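Local coordinates for protein VAL-1 (Chlorella virus, PDB 3GNE) that cleaves alginate by beta-elimination as a polysaccharide lyase of family 14, with a mode of action that depends on pH, at residues N25-S29 with V40-D45; A76-P82 with A233-Q239; F87-H93 with N218-G223. Numbering follows the deposited sequence.

Interaction 1: residues N25-S29 with V40-D45; sequences NMKKS and VKAVYD
Residues M26 to S29 form a type II' beta turn, closed by S29 N to M26 O at 2.8 Å, with K27 (phi 58°, psi -128°) at the first corner and K28 at the second. The turn lies beside the extended strand 40-44, and S29 and A42 come nearest, CA atoms 4.8 Å apart. No direct backbone hydrogen bond joins the segments; a side-chain hydroxyl and a water take its place. S29, chi1 m, accepts V43 N on its OG at 3.0 Å and 165°, while the same hydroxyl is hydrogen-bonded to G58 O. Water 1 bridges the next groups, accepting from K28 N at 2.9 Å and donating to V43 O at 2.8 Å. K28, m at chi1 and extended beyond, reaches over V43, its CB 3.8 Å from V43 CG1, to set NZ 2.7 Å from D45 OD2 in a salt bridge. At the other end M26 CE rests 4.2 Å from V40 CG1, an apolar contact. K27 NZ is satisfied by G57 O. The contact thus ties the connection between strands 21-25 and 30-34 to strand 37-44, which pairs with strands 30-34 and 231-241, while V40 and A42 touch F59 of strand 59-63 in the other large sheet.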
loop_
_atom_site.group_PDB
_atom_site.type_symbol
_atom_site.label_atom_id
_atom_site.label_comp_id
_atom_site.label_asym_id
_atom_site.label_seq_id
_atom_site.Cartn_x
_atom_site.Cartn_y
_atom_site.Cartn_z
ATOM N N ASN A 25 3.349 5.293 -13.646
ATOM C CA ASN A 25 3.306 6.770 -13.788
ATOM C C ASN A 25 4.540 7.287 -13.048
ATOM O O ASN A 25 4.528 7.346 -11.812
ATOM C CB ASN A 25 2.066 7.380 -13.178
ATOM C CG ASN A 25 0.843 7.076 -13.931
ATOM O OD1 ASN A 25 0.287 7.901 -14.657
ATOM N ND2 ASN A 25 0.375 5.835 -13.835
ATOM N N MET A 26 5.586 7.622 -13.813
ATOM C CA MET A 26 6.819 8.108 -13.174
ATOM C C MET A 26 6.679 9.579 -12.742
ATOM O O MET A 26 7.311 9.955 -11.766
ATOM C CB MET A 26 8.034 7.987 -14.091
ATOM C CG MET A 26 8.512 6.564 -14.345
ATOM S SD MET A 26 8.801 5.590 -12.887
ATOM C CE MET A 26 10.226 6.282 -12.048
ATOM N N LYS A 27 5.888 10.344 -13.469
ATOM C CA LYS A 27 5.674 11.756 -13.073
ATOM C C LYS A 27 7.032 12.434 -13.028
ATOM O O LYS A 27 7.793 12.359 -14.027
ATOM C CB LYS A 27 4.862 11.875 -11.785
ATOM C CG LYS A 27 3.467 11.226 -11.966
ATOM C CD LYS A 27 2.764 11.276 -10.594
ATOM C CE LYS A 27 1.433 10.685 -10.553
ATOM N NZ LYS A 27 0.720 10.969 -9.312
ATOM N N LYS A 28 7.371 13.110 -11.920
ATOM C CA LYS A 28 8.666 13.762 -11.731
ATOM C C LYS A 28 9.648 12.901 -10.962
ATOM O O LYS A 28 10.721 13.391 -10.618
ATOM C CB LYS A 28 8.488 15.084 -10.953
ATOM C CG LYS A 28 7.783 16.121 -11.846
ATOM C CD LYS A 28 7.719 17.440 -11.066
ATOM C CE LYS A 28 7.158 18.488 -12.030
ATOM N NZ LYS A 28 7.448 19.854 -11.479
ATOM N N SER A 29 9.263 11.661 -10.700
ATOM C CA SER A 29 10.146 10.745 -9.971
ATOM C C SER A 29 11.135 10.062 -10.911
ATOM O O SER A 29 10.974 10.131 -12.134
ATOM C CB SER A 29 9.300 9.720 -9.230
ATOM O OG SER A 29 8.443 10.387 -8.277
ATOM N N VAL A 40 13.806 4.424 -6.136
ATOM C CA VAL A 40 13.021 5.446 -6.823
ATOM C C VAL A 40 13.045 6.676 -5.917
ATOM O O VAL A 40 12.699 6.612 -4.735
ATOM C CB VAL A 40 11.572 5.020 -7.101
ATOM C CG1 VAL A 40 10.880 6.124 -7.906
ATOM C CG2 VAL A 40 11.527 3.712 -7.877
ATOM N N LYS A 41 13.515 7.793 -6.509
ATOM C CA LYS A 41 13.424 9.098 -5.870
ATOM C C LYS A 41 12.001 9.599 -6.154
ATOM O O LYS A 41 11.711 9.951 -7.304
ATOM C CB LYS A 41 14.474 10.040 -6.423
ATOM C CG LYS A 41 14.472 11.455 -5.833
ATOM C CD LYS A 41 15.430 12.346 -6.659
ATOM C CE LYS A 41 15.756 13.647 -5.986
ATOM N NZ LYS A 41 16.981 14.313 -6.511
ATOM N N ALA A 42 11.177 9.566 -5.141
ATOM C CA ALA A 42 9.777 10.050 -5.250
ATOM C C ALA A 42 9.748 11.551 -5.035
ATOM O O ALA A 42 10.137 12.038 -3.930
ATOM C CB ALA A 42 8.924 9.383 -4.187
ATOM N N VAL A 43 9.330 12.252 -6.064
ATOM C CA VAL A 43 9.317 13.726 -6.007
ATOM C C VAL A 43 7.913 14.195 -5.767
ATOM O O VAL A 43 7.002 13.906 -6.539
ATOM C CB VAL A 43 9.857 14.270 -7.333
ATOM C CG1 VAL A 43 9.657 15.780 -7.427
ATOM C CG2 VAL A 43 11.330 13.905 -7.489
ATOM N N TYR A 44 7.711 14.890 -4.663
ATOM C CA TYR A 44 6.398 15.414 -4.302
ATOM C C TYR A 44 6.482 16.928 -4.396
ATOM O O TYR A 44 7.077 17.575 -3.502
ATOM C CB TYR A 44 6.008 14.987 -2.901
ATOM C CG TYR A 44 6.016 13.497 -2.576
ATOM C CD1 TYR A 44 4.929 12.654 -2.821
ATOM C CD2 TYR A 44 7.170 12.960 -1.999
ATOM C CE1 TYR A 44 4.945 11.299 -2.529
ATOM C CE2 TYR A 44 7.167 11.638 -1.688
ATOM C CZ TYR A 44 6.095 10.801 -1.930
ATOM O OH TYR A 44 6.188 9.474 -1.584
ATOM N N ASP A 45 5.904 17.511 -5.457
ATOM C CA ASP A 45 5.918 18.981 -5.460
ATOM C C ASP A 45 4.944 19.570 -4.450
ATOM O O ASP A 45 3.968 18.924 -4.026
ATOM C CB ASP A 45 5.517 19.473 -6.851
ATOM C CG ASP A 45 6.618 19.341 -7.904
ATOM O OD1 ASP A 45 7.775 18.952 -7.554
ATOM O OD2 ASP A 45 6.265 19.664 -9.062
HETATM O O HOH W 1 6.408 13.110 -9.197
#

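Interaction 2: residues A76-P82 with A233-Q239; sequences AWEVFYP and AYFTNFQ
Strands 76-80 and 233-239 run antiparallel, their axes 4.6 Å apart at closest approach and their directions at 169°. E78-T236 and F80-Y234 are hydrogen-bonded pairs (E78 N to T236 O, T236 N to E78 O, F80 N to Y234 O and Y234 N to F80 O, each 2.9 Å); V79-F235 between them is non-hydrogen-bonded. A76 pairs with Q239 (A76 N to Q239 O 2.9 Å, Q239 N to A76 O 2.8 Å), so the register slips by one at a beta bulge, where N237 adopts positive phi and psi (58°, 52°). Its side chain, chi1 t, gives ND2 to E78 OE2 at 2.9 Å, with E78 chi1 m and chi2 t. E78 CB packs 3.8 Å from T236 CG2. On this face F80 (t) and Y234 (m) meet at CD2 to CD2, 4.2 Å, and P82 CG touches the Y234 ring edge at CE2, 3.9 Å.

The face bearing V79 and F235 is largely aromatic. W77 CB lies over the F238 ring, 4.1 Å from its centroid, and chi1 p brings W77 CD1 to 4.0 Å from F235 CD1. V79, also p, sets CG2 over the F235 ring, 3.7 Å from the centroid; F235 and F238 are both m. Y81 (m) turns back so that CE1 lies 3.6 Å from A233 CB, and its OH is hydrogen-bonded to H93 NE2. W217 meets the rings of W77, F235 and F238 edge-to-face from the facing sheet. Such bulged antiparallel strands, with one face buried against a second sheet, are in keeping with the beta-sandwich (jelly-roll) architecture of the concanavalin-like clan.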
loop_
_atom_site.group_PDB
_atom_site.type_symbol
_atom_site.label_atom_id
_atom_site.label_comp_id
_atom_site.label_asym_id
_atom_site.label_seq_id
_atom_site.Cartn_x
_atom_site.Cartn_y
_atom_site.Cartn_z
ATOM N N ALA A 76 6.581 -5.773 0.598
ATOM C CA ALA A 76 7.475 -5.049 1.519
ATOM C C ALA A 76 8.334 -4.078 0.714
ATOM O O ALA A 76 8.560 -4.284 -0.488
ATOM C CB ALA A 76 8.351 -6.041 2.261
ATOM N N TRP A 77 8.772 -3.024 1.356
ATOM C CA TRP A 77 9.633 -2.022 0.711
ATOM C C TRP A 77 10.316 -1.241 1.819
ATOM O O TRP A 77 9.940 -1.382 3.002
ATOM C CB TRP A 77 8.865 -1.047 -0.211
ATOM C CG TRP A 77 7.699 -0.396 0.483
ATOM C CD1 TRP A 77 7.710 0.792 1.175
ATOM C CD2 TRP A 77 6.359 -0.884 0.581
ATOM N NE1 TRP A 77 6.447 1.069 1.687
ATOM C CE2 TRP A 77 5.602 0.048 1.332
ATOM C CE3 TRP A 77 5.712 -2.052 0.083
ATOM C CZ2 TRP A 77 4.238 -0.120 1.617
ATOM C CZ3 TRP A 77 4.350 -2.201 0.374
ATOM C CH2 TRP A 77 3.639 -1.271 1.117
ATOM N N GLU A 78 11.303 -0.460 1.432
ATOM C CA GLU A 78 11.976 0.406 2.403
ATOM C C GLU A 78 11.867 1.836 1.954
ATOM O O GLU A 78 11.872 2.112 0.746
ATOM C CB GLU A 78 13.475 0.032 2.523
ATOM C CG GLU A 78 13.552 -1.452 3.004
ATOM C CD GLU A 78 14.983 -1.923 3.021
ATOM O OE1 GLU A 78 15.899 -1.092 3.100
ATOM O OE2 GLU A 78 15.252 -3.132 3.009
ATOM N N VAL A 79 11.755 2.766 2.909
ATOM C CA VAL A 79 11.662 4.199 2.529
ATOM C C VAL A 79 12.529 5.063 3.422
ATOM O O VAL A 79 12.626 4.877 4.619
ATOM C CB VAL A 79 10.188 4.619 2.611
ATOM C CG1 VAL A 79 9.666 4.447 4.049
ATOM C CG2 VAL A 79 10.024 6.057 2.118
ATOM N N PHE A 80 13.212 6.000 2.780
ATOM C CA PHE A 80 14.107 6.954 3.420
ATOM C C PHE A 80 13.505 8.363 3.265
ATOM O O PHE A 80 13.300 8.824 2.130
ATOM C CB PHE A 80 15.452 6.859 2.736
ATOM C CG PHE A 80 16.602 7.631 3.372
ATOM C CD1 PHE A 80 17.608 6.912 4.030
ATOM C CD2 PHE A 80 16.741 9.001 3.325
ATOM C CE1 PHE A 80 18.691 7.578 4.558
ATOM C CE2 PHE A 80 17.823 9.683 3.855
ATOM C CZ PHE A 80 18.823 8.976 4.486
ATOM N N TYR A 81 13.242 8.974 4.407
ATOM C CA TYR A 81 12.746 10.357 4.511
ATOM C C TYR A 81 13.898 11.237 4.994
ATOM O O TYR A 81 14.215 11.128 6.199
ATOM C CB TYR A 81 11.597 10.412 5.509
ATOM C CG TYR A 81 10.348 9.720 4.950
ATOM C CD1 TYR A 81 9.644 10.399 3.930
ATOM C CD2 TYR A 81 9.880 8.497 5.418
ATOM C CE1 TYR A 81 8.485 9.786 3.417
ATOM C CE2 TYR A 81 8.737 7.905 4.877
ATOM C CZ TYR A 81 8.061 8.581 3.883
ATOM O OH TYR A 81 6.920 8.021 3.309
ATOM N N PRO A 82 14.482 12.059 4.149
ATOM C CA PRO A 82 15.537 12.934 4.641
ATOM C C PRO A 82 15.016 13.833 5.746
ATOM O O PRO A 82 13.859 14.253 5.711
ATOM C CB PRO A 82 15.899 13.769 3.409
ATOM C CG PRO A 82 15.538 12.878 2.235
ATOM C CD PRO A 82 14.243 12.206 2.710
ATOM N N ALA A 233 11.367 11.673 -1.174
ATOM C CA ALA A 233 11.643 10.502 -0.370
ATOM C C ALA A 233 12.202 9.444 -1.307
ATOM O O ALA A 233 11.987 9.514 -2.523
ATOM C CB ALA A 233 10.402 10.010 0.355
ATOM N N TYR A 234 12.863 8.441 -0.744
ATOM C CA TYR A 234 13.411 7.391 -1.592
ATOM C C TYR A 234 12.834 6.029 -1.209
ATOM O O TYR A 234 12.782 5.693 -0.027
ATOM C CB TYR A 234 14.940 7.326 -1.476
ATOM C CG TYR A 234 15.618 8.642 -1.751
ATOM C CD1 TYR A 234 16.021 8.989 -3.038
ATOM C CD2 TYR A 234 15.853 9.542 -0.699
ATOM C CE1 TYR A 234 16.639 10.215 -3.287
ATOM C CE2 TYR A 234 16.476 10.741 -0.944
ATOM C CZ TYR A 234 16.871 11.069 -2.230
ATOM O OH TYR A 234 17.508 12.298 -2.423
ATOM N N PHE A 235 12.430 5.255 -2.198
ATOM C CA PHE A 235 11.886 3.927 -1.964
ATOM C C PHE A 235 12.787 2.884 -2.614
ATOM O O PHE A 235 13.327 3.082 -3.690
ATOM C CB PHE A 235 10.458 3.831 -2.621
ATOM C CG PHE A 235 9.429 4.649 -1.849
ATOM C CD1 PHE A 235 8.713 4.120 -0.798
ATOM C CD2 PHE A 235 9.204 5.981 -2.232
ATOM C CE1 PHE A 235 7.755 4.877 -0.112
ATOM C CE2 PHE A 235 8.254 6.750 -1.558
ATOM C CZ PHE A 235 7.528 6.209 -0.486
ATOM N N THR A 236 12.929 1.752 -1.946
ATOM C CA THR A 236 13.824 0.718 -2.496
ATOM C C THR A 236 13.405 -0.639 -2.010
ATOM O O THR A 236 12.614 -0.766 -1.088
ATOM C CB THR A 236 15.295 1.037 -2.090
ATOM O OG1 THR A 236 16.189 0.226 -2.865
ATOM C CG2 THR A 236 15.512 0.801 -0.581
ATOM N N ASN A 237 13.991 -1.678 -2.618
ATOM C CA ASN A 237 13.890 -3.038 -2.129
ATOM C C ASN A 237 12.434 -3.490 -2.039
ATOM O O ASN A 237 11.985 -3.982 -0.989
ATOM C CB ASN A 237 14.592 -3.201 -0.759
ATOM C CG ASN A 237 14.951 -4.657 -0.544
ATOM O OD1 ASN A 237 15.054 -5.459 -1.472
ATOM N ND2 ASN A 237 15.139 -5.017 0.745
ATOM N N PHE A 238 11.701 -3.340 -3.115
ATOM C CA PHE A 238 10.326 -3.842 -3.175
ATOM C C PHE A 238 10.361 -5.362 -3.277
ATOM O O PHE A 238 10.999 -5.916 -4.177
ATOM C CB PHE A 238 9.627 -3.287 -4.435
ATOM C CG PHE A 238 9.319 -1.807 -4.326
ATOM C CD1 PHE A 238 8.082 -1.398 -3.839
ATOM C CD2 PHE A 238 10.223 -0.831 -4.712
ATOM C CE1 PHE A 238 7.786 -0.005 -3.797
ATOM C CE2 PHE A 238 9.962 0.517 -4.664
ATOM C CZ PHE A 238 8.724 0.925 -4.182
ATOM N N GLN A 239 9.713 -6.062 -2.347
ATOM C CA GLN A 239 9.718 -7.499 -2.262
ATOM C C GLN A 239 8.299 -8.042 -2.166
ATOM O O GLN A 239 7.417 -7.429 -1.591
ATOM C CB GLN A 239 10.497 -7.962 -0.997
ATOM C CG GLN A 239 11.959 -7.547 -1.067
ATOM C CD GLN A 239 12.713 -7.917 0.183
ATOM O OE1 GLN A 239 12.143 -7.702 1.260
ATOM N NE2 GLN A 239 13.928 -8.432 0.109
#

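Interaction 3: residues F87-H93 with N218-G223; sequences FARGGKH and NTFFGG. With FLC (citrate anion), chain C.
Strands 91-93 and 218-221 meet antiparallel, axes 4.6 Å apart at closest approach and crossing at -164°. G91 and F221 form a non-hydrogen-bonded pair with CA atoms 4.0 Å apart; a CB on G91 would clash with F220 O.

Backbone hydrogen bonds run from G222 N to G90 O (2.8 Å), K92 N to F220 O (2.8 Å) and N218 N to H93 O (3.1 Å); F220 N to K92 O, at 3.4 Å, is weak. T219 OG1, chi1 t, donates to K92 O at 2.7 Å.

Apolar contacts are fewer: K92 CB lies over the F220 ring, 4.1 Å from its centroid, with F220 at chi1 p, and A88 CB touches the F221 ring edge at CE1, 3.8 Å.

A second polar group meets a citrate, probably from the crystallisation liquor. K92 (chi1 m, chi2 p) directs NZ to G222 O (2.8 Å) and to citrate OB1 (2.7 Å) and OHB (3.0 Å). A cis peptide precedes G223, whose N makes weak hydrogen bonds to citrate OG1 (3.2 Å) and citrate OHB (3.3 Å). R116, Y128, Y130 and H147 also bind the citrate. A lysine among such groups, holding this anion, is consistent with a pocket suited to the uronate carboxylates of alginate.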
loop_
_atom_site.group_PDB
_atom_site.type_symbol
_atom_site.label_atom_id
_atom_site.label_comp_id
_atom_site.label_asym_id
_atom_site.label_seq_id
_atom_site.Cartn_x
_atom_site.Cartn_y
_atom_site.Cartn_z
ATOM N N PHE A 87 5.583 15.416 6.717
ATOM C CA PHE A 87 4.572 14.408 6.476
ATOM C C PHE A 87 3.161 14.941 6.366
ATOM O O PHE A 87 2.248 14.159 6.033
ATOM C CB PHE A 87 4.624 13.403 7.656
ATOM C CG PHE A 87 5.914 12.591 7.748
ATOM C CD1 PHE A 87 6.141 11.543 6.853
ATOM C CD2 PHE A 87 6.890 12.871 8.704
ATOM C CE1 PHE A 87 7.318 10.787 6.879
ATOM C CE2 PHE A 87 8.065 12.121 8.745
ATOM C CZ PHE A 87 8.292 11.100 7.842
ATOM N N ALA A 88 2.972 16.226 6.631
ATOM C CA ALA A 88 1.667 16.858 6.554
ATOM C C ALA A 88 0.713 16.034 7.410
ATOM O O ALA A 88 1.046 15.768 8.570
ATOM C CB ALA A 88 1.213 17.026 5.122
ATOM N N ARG A 89 -0.460 15.664 6.867
ATOM C CA ARG A 89 -1.366 14.828 7.675
ATOM C C ARG A 89 -1.578 13.473 7.032
ATOM O O ARG A 89 -2.622 12.853 7.228
ATOM C CB ARG A 89 -2.697 15.569 7.933
ATOM C CG ARG A 89 -2.409 16.846 8.720
ATOM C CD ARG A 89 -3.666 17.614 9.174
ATOM N NE ARG A 89 -4.100 17.096 10.467
ATOM C CZ ARG A 89 -4.962 17.665 11.303
ATOM N NH1 ARG A 89 -5.486 18.819 10.918
ATOM N NH2 ARG A 89 -5.258 17.068 12.469
ATOM N N GLY A 90 -0.545 12.947 6.382
ATOM C CA GLY A 90 -0.499 11.579 5.920
ATOM C C GLY A 90 -0.563 11.449 4.401
ATOM O O GLY A 90 -0.645 12.447 3.631
ATOM N N GLY A 91 -0.464 10.229 3.918
ATOM C CA GLY A 91 -0.393 9.953 2.490
ATOM C C GLY A 91 -0.278 8.469 2.289
ATOM O O GLY A 91 -0.278 7.691 3.258
ATOM N N LYS A 92 -0.154 8.078 1.033
ATOM C CA LYS A 92 -0.147 6.666 0.691
ATOM C C LYS A 92 1.235 6.166 0.273
ATOM O O LYS A 92 2.002 6.894 -0.354
ATOM C CB LYS A 92 -1.062 6.408 -0.533
ATOM C CG LYS A 92 -2.520 6.204 -0.193
ATOM C CD LYS A 92 -3.160 7.420 0.457
ATOM C CE LYS A 92 -4.656 7.118 0.616
ATOM N NZ LYS A 92 -5.286 8.261 1.390
ATOM N N HIS A 93 1.451 4.887 0.535
ATOM C CA HIS A 93 2.530 4.131 -0.108
ATOM C C HIS A 93 1.934 3.245 -1.184
ATOM O O HIS A 93 1.926 3.599 -2.364
ATOM C CB HIS A 93 3.299 3.302 0.934
ATOM C CG HIS A 93 4.239 4.126 1.754
ATOM N ND1 HIS A 93 5.054 3.514 2.679
ATOM C CD2 HIS A 93 4.481 5.460 1.807
ATOM C CE1 HIS A 93 5.769 4.470 3.251
ATOM N NE2 HIS A 93 5.458 5.665 2.769
ATOM N N ASN A 218 1.073 3.443 -5.320
ATOM C CA ASN A 218 0.657 4.774 -5.753
ATOM C C ASN A 218 0.865 5.706 -4.575
ATOM O O ASN A 218 0.070 5.766 -3.660
ATOM C CB ASN A 218 -0.800 4.751 -6.194
ATOM C CG ASN A 218 -1.138 6.022 -6.943
ATOM O OD1 ASN A 218 -0.406 6.997 -6.924
ATOM N ND2 ASN A 218 -2.263 5.990 -7.622
ATOM N N THR A 219 2.027 6.403 -4.600
ATOM C CA THR A 219 2.404 7.187 -3.431
ATOM C C THR A 219 2.131 8.662 -3.709
ATOM O O THR A 219 2.443 9.204 -4.766
ATOM C CB THR A 219 3.866 6.935 -3.054
ATOM O OG1 THR A 219 4.145 7.694 -1.846
ATOM C CG2 THR A 219 4.904 7.361 -4.101
ATOM N N PHE A 220 1.465 9.287 -2.743
ATOM C CA PHE A 220 1.028 10.691 -2.858
ATOM C C PHE A 220 0.571 11.150 -1.519
ATOM O O PHE A 220 0.236 10.304 -0.645
ATOM C CB PHE A 220 -0.109 10.809 -3.911
ATOM C CG PHE A 220 -1.314 9.950 -3.600
ATOM C CD1 PHE A 220 -1.387 8.655 -4.149
ATOM C CD2 PHE A 220 -2.358 10.415 -2.771
ATOM C CE1 PHE A 220 -2.485 7.857 -3.848
ATOM C CE2 PHE A 220 -3.446 9.609 -2.497
ATOM C CZ PHE A 220 -3.511 8.317 -3.039
ATOM N N PHE A 221 0.483 12.481 -1.322
ATOM C CA PHE A 221 -0.014 13.027 -0.094
ATOM C C PHE A 221 -1.526 13.033 -0.018
ATOM O O PHE A 221 -2.215 13.294 -0.994
ATOM C CB PHE A 221 0.447 14.500 0.043
ATOM C CG PHE A 221 1.851 14.618 0.644
ATOM C CD1 PHE A 221 1.988 15.141 1.927
ATOM C CD2 PHE A 221 2.981 14.200 -0.065
ATOM C CE1 PHE A 221 3.241 15.209 2.526
ATOM C CE2 PHE A 221 4.248 14.245 0.536
ATOM C CZ PHE A 221 4.358 14.773 1.825
ATOM N N GLY A 222 -2.032 12.777 1.206
ATOM C CA GLY A 222 -3.443 12.974 1.453
ATOM C C GLY A 222 -4.295 11.783 1.041
ATOM O O GLY A 222 -3.857 10.665 0.873
ATOM N N GLY A 223 -5.556 12.046 0.908
ATOM C CA GLY A 223 -6.177 13.312 1.247
ATOM C C GLY A 223 -6.439 13.484 2.727
ATOM O O GLY A 223 -6.198 12.532 3.490
HETATM C CAC FLC C . -7.609 7.048 -2.144
HETATM C CA FLC C . -8.401 8.336 -2.257
HETATM C CB FLC C . -8.219 9.180 -0.990
HETATM C CBC FLC C . -8.764 8.350 0.170
HETATM C CG FLC C . -9.037 10.459 -1.139
HETATM C CGC FLC C . -8.960 11.406 0.069
HETATM O OA1 FLC C . -6.392 7.108 -2.087
HETATM O OA2 FLC C . -8.240 6.006 -2.109
HETATM O OB1 FLC C . -7.927 7.870 0.959
HETATM O OB2 FLC C . -10.003 8.146 0.235
HETATM O OG1 FLC C . -8.587 10.964 1.151
HETATM O OG2 FLC C . -9.344 12.595 -0.122
HETATM O OHB FLC C . -6.848 9.507 -0.850
HETATM O O HOH W 2 -4.550 11.290 6.053
#

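In the fold
Interaction 1 lies toward the periphery, about 17 Å from the centre of the chain to its own centre, and relies on a serine hydroxyl, a water and a salt bridge. Interactions 2 and 3, at about 12 and 11 Å, are strand pairings in the two large sheets. Interactions 1 and 2 share a sheet: strands 37-44 and 231-241 are neighbours, with A42 N 2.7 Å from A233 O. Between the sheets, Y44 OH approaches T219 OG1 (2.7 Å) and Y81 OH approaches H93 NE2 (2.8 Å), polar links within an aromatic interior. Interaction 2 contributes rings to that interior, whereas interaction 3 also sends K92 to the opposite face of its sheet, where it meets the citrate.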